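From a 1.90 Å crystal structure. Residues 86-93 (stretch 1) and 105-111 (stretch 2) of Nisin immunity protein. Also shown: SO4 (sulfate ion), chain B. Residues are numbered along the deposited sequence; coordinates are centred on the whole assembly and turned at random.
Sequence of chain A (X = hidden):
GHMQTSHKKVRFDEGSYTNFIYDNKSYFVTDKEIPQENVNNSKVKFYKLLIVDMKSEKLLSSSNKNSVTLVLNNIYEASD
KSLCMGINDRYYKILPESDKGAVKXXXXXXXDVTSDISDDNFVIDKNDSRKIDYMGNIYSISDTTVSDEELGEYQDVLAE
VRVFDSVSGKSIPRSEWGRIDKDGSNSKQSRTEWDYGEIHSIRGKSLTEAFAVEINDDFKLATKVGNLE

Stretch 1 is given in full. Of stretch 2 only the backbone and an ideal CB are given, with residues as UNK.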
# COMPACT_ATOMS: atom_id res chain seq x y z
N GLY A 86 4.18 -11.46 16.03
CA GLY A 86 2.86 -11.65 16.62
C GLY A 86 2.11 -10.34 16.63
O GLY A 86 2.59 -9.34 17.18
N ILE A 87 0.93 -10.33 16.00
CA ILE A 87 0.06 -9.17 16.01
C ILE A 87 -1.31 -9.60 16.49
O ILE A 87 -2.02 -10.32 15.79
CB ILE A 87 -0.11 -8.51 14.62
CG1 ILE A 87 1.23 -8.37 13.88
CG2 ILE A 87 -0.81 -7.16 14.79
CD1 ILE A 87 2.18 -7.41 14.53
N ASN A 88 -1.68 -9.15 17.68
CA ASN A 88 -2.90 -9.62 18.34
C ASN A 88 -2.90 -11.14 18.33
O ASN A 88 -1.97 -11.74 18.85
CB ASN A 88 -4.14 -9.02 17.68
CG ASN A 88 -4.31 -7.55 18.03
OD1 ASN A 88 -3.42 -6.98 18.65
ND2 ASN A 88 -5.43 -6.94 17.65
N ASP A 89 -3.92 -11.76 17.74
CA ASP A 89 -4.02 -13.22 17.76
C ASP A 89 -3.46 -13.88 16.50
O ASP A 89 -3.69 -15.06 16.28
CB ASP A 89 -5.48 -13.65 17.95
CG ASP A 89 -6.37 -13.18 16.81
OD1 ASP A 89 -6.09 -12.11 16.24
OD2 ASP A 89 -7.35 -13.89 16.48
N ARG A 90 -2.73 -13.13 15.69
CA ARG A 90 -2.20 -13.67 14.44
C ARG A 90 -0.69 -13.48 14.34
O ARG A 90 -0.06 -12.95 15.25
CB ARG A 90 -2.87 -13.00 13.24
CG ARG A 90 -4.36 -13.32 13.12
CD ARG A 90 -5.09 -12.14 12.53
NE ARG A 90 -6.45 -12.47 12.13
CZ ARG A 90 -7.09 -11.88 11.13
NH1 ARG A 90 -6.49 -10.93 10.42
NH2 ARG A 90 -8.33 -12.24 10.83
N TYR A 91 -0.14 -13.92 13.21
CA TYR A 91 1.27 -13.73 12.89
C TYR A 91 1.40 -13.15 11.49
O TYR A 91 0.72 -13.61 10.57
CB TYR A 91 2.03 -15.05 12.96
CG TYR A 91 1.92 -15.76 14.30
CD1 TYR A 91 0.83 -16.58 14.58
CD2 TYR A 91 2.90 -15.61 15.26
CE1 TYR A 91 0.73 -17.23 15.79
CE2 TYR A 91 2.81 -16.27 16.48
CZ TYR A 91 1.72 -17.07 16.74
OH TYR A 91 1.62 -17.73 17.95
N TYR A 92 2.25 -12.15 11.33
CA TYR A 92 2.41 -11.54 10.02
C TYR A 92 3.87 -11.47 9.66
O TYR A 92 4.71 -11.13 10.49
CB TYR A 92 1.78 -10.14 10.00
CG TYR A 92 0.27 -10.17 9.93
CD1 TYR A 92 -0.50 -10.20 11.08
CD2 TYR A 92 -0.38 -10.19 8.70
CE1 TYR A 92 -1.88 -10.25 11.01
CE2 TYR A 92 -1.76 -10.22 8.62
CZ TYR A 92 -2.50 -10.26 9.78
OH TYR A 92 -3.87 -10.30 9.71
N LYS A 93 4.17 -11.83 8.41
CA LYS A 93 5.55 -11.82 7.92
C LYS A 93 6.12 -10.42 8.02
O LYS A 93 5.40 -9.45 7.82
CB LYS A 93 5.59 -12.31 6.46
CG LYS A 93 7.01 -12.50 5.89
CD LYS A 93 6.97 -12.92 4.39
CE LYS A 93 6.37 -14.30 4.18
NZ LYS A 93 6.18 -14.66 2.71
N UNK A 105 1.95 -3.33 3.27
CA UNK A 105 2.15 -3.31 4.70
C UNK A 105 0.88 -3.80 5.38
O UNK A 105 -0.20 -3.83 4.77
CB UNK A 105 2.53 -1.91 5.18
N UNK A 106 1.02 -4.17 6.65
CA UNK A 106 -0.08 -4.63 7.48
C UNK A 106 -1.30 -3.72 7.38
O UNK A 106 -1.17 -2.50 7.51
CB UNK A 106 0.37 -4.73 8.94
N UNK A 107 -2.47 -4.31 7.15
CA UNK A 107 -3.71 -3.55 7.08
C UNK A 107 -4.43 -3.52 8.43
O UNK A 107 -4.70 -4.56 9.02
CB UNK A 107 -4.63 -4.14 6.01
N UNK A 108 -4.75 -2.32 8.89
CA UNK A 108 -5.47 -2.10 10.14
C UNK A 108 -6.83 -2.79 10.13
O UNK A 108 -7.30 -3.29 11.16
CB UNK A 108 -5.65 -0.60 10.39
N UNK A 109 -7.44 -2.84 8.95
CA UNK A 109 -8.78 -3.39 8.79
C UNK A 109 -8.86 -4.86 9.16
O UNK A 109 -9.94 -5.37 9.45
CB UNK A 109 -9.25 -3.20 7.35
N UNK A 110 -7.72 -5.55 9.15
CA UNK A 110 -7.67 -6.95 9.59
C UNK A 110 -8.21 -7.16 11.01
O UNK A 110 -8.70 -8.23 11.35
CB UNK A 110 -6.23 -7.46 9.52
N UNK A 111 -8.08 -6.13 11.84
CA UNK A 111 -8.41 -6.26 13.25
C UNK A 111 -9.67 -5.46 13.62
O UNK A 111 -9.89 -5.16 14.79
CB UNK A 111 -7.23 -5.80 14.10
S SO4 B . 1.30 -0.26 0.68
O1 SO4 B . 2.41 -0.72 -0.17
O2 SO4 B . 0.03 -0.50 -0.00
O3 SO4 B . 1.28 -0.96 1.95
O4 SO4 B . 1.49 1.17 0.89

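Stretch 1 is a tight hairpin. A type II' turn runs from Ile87 to Arg90 and is closed by two backbone hydrogen bonds, Ile87 N to Arg90 O and Arg90 N to Ile87 O, both 2.9 Å. Ile87, Asn88, Arg90 and Tyr92 have CA-to-CB bonds that point toward stretch 2.

Position 105 lies out of reach of stretch 1. Its backbone N is 2.8 Å from sulfate O3 and donates a hydrogen bond to it. The bond uses the backbone N-H, so many residues other than proline would suit. The deposited residue is Ala105, whose small side chain makes no contact with stretch 1.

Position 106 points its CA-to-CB bond toward stretch 1. Nothing there lies within 5.5 Å of the ideal CB, so a side chain must extend to make contact. Ahead are the ring of Tyr92 and the methyl groups of Ile87, an apolar setting. Leucine, isoleucine, methionine or an aromatic residue could suit. The residue is Leu106, with chi1 t and chi2 p. Its CD1 sits over one face of the Tyr92 ring, 3.6 Å from the centroid and only 4° off the ring normal, a CH-pi contact. Its CD2 lies 4.1 Å from Ile87 CG2, so the two methyls reach different neighbours.

Position 107 has its CA-to-CB bond sideways to stretch 1. The sulfate lies within reach of a long basic side chain, arginine or lysine, and its negative charge would suit one; the ion probably comes from the crystallisation liquor. The residue is Arg107, whose end leads away from stretch 1. It donates two hydrogen bonds to the sulfate, Arg107 NH1 to O3 at 2.8 Å and Arg107 NH2 to O2 at 2.9 Å. Arg107 NH1 also makes a weak bond to Ala105 O at 2.9 Å.

Positions 108 and 109 open a short 3-10 segment and are out of reach of stretch 1. Stretch 1 sets no visible requirement here, and many residues would be compatible with the backbone angles. They are Leu108 and Gln109.

Position 110 faces stretch 1 closely. Its ideal CB is 3.6 Å from Arg90 NH1 and 3.7 Å from Tyr92 OH. Those two atoms are already joined, since Arg90 NH1 donates a 2.8 Å hydrogen bond to Tyr92 OH. A small or medium polar residue, such as serine, asparagine or aspartate, would suit this setting. The residue is Asn110, with chi1 m. Asn110 ND2 lies 3.0 Å from Tyr92 OH.

Position 111 has its CA-to-CB bond sideways, with the ideal CB 4.1 Å from Asn88 ND2. Beyond it lies a broad surface formed by Ile87, Asn88, Arg90 and Tyr92. A large side chain that turns inward could cover it: phenylalanine, tyrosine, tryptophan or methionine. The residue is Phe111, and its chi1 of -46° (m) brings the ring nearer. It has the largest covered area in the contact. Phe111 CZ is 3.4 Å from Ile87 CG2 and 3.6 Å from Tyr92 CE1. The rings of Tyr92 and Phe111 meet obliquely, with planes at 65°. Phe111 CD1 is 3.6 Å from Asn88 ND2, and Phe111 CE1 is 4.2 Å from Arg90 CD.

Stretch 2, residues 105-111: ALRLQNF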
# COMPACT_ATOMS: atom_id res chain seq x y z
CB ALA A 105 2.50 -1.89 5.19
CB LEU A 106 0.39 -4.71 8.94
CG LEU A 106 -0.67 -5.18 9.95
CD1 LEU A 106 -1.08 -6.61 9.64
CD2 LEU A 106 -0.15 -5.04 11.38
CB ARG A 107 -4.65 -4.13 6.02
CG ARG A 107 -4.10 -4.08 4.59
CD ARG A 107 -3.54 -2.72 4.26
NE ARG A 107 -3.44 -2.47 2.82
CZ ARG A 107 -2.35 -2.01 2.22
NH1 ARG A 107 -1.25 -1.78 2.94
NH2 ARG A 107 -2.35 -1.77 0.92
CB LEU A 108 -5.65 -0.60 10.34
CG LEU A 108 -5.27 0.11 11.63
CD1 LEU A 108 -3.99 -0.44 12.24
CD2 LEU A 108 -5.13 1.59 11.31
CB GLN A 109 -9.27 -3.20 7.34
CG GLN A 109 -9.60 -1.76 6.97
CD GLN A 109 -8.37 -0.90 6.68
OE1 GLN A 109 -7.23 -1.39 6.60
NE2 GLN A 109 -8.59 0.40 6.50
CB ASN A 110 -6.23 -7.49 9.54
CG ASN A 110 -5.66 -7.53 8.14
OD1 ASN A 110 -6.37 -7.32 7.16
ND2 ASN A 110 -4.36 -7.81 8.03
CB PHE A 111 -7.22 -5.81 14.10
CG PHE A 111 -5.91 -6.38 13.63
CD1 PHE A 111 -5.50 -7.63 14.07
CD2 PHE A 111 -5.13 -5.69 12.73
CE1 PHE A 111 -4.30 -8.17 13.62
CE2 PHE A 111 -3.93 -6.23 12.27
CZ PHE A 111 -3.52 -7.47 12.71
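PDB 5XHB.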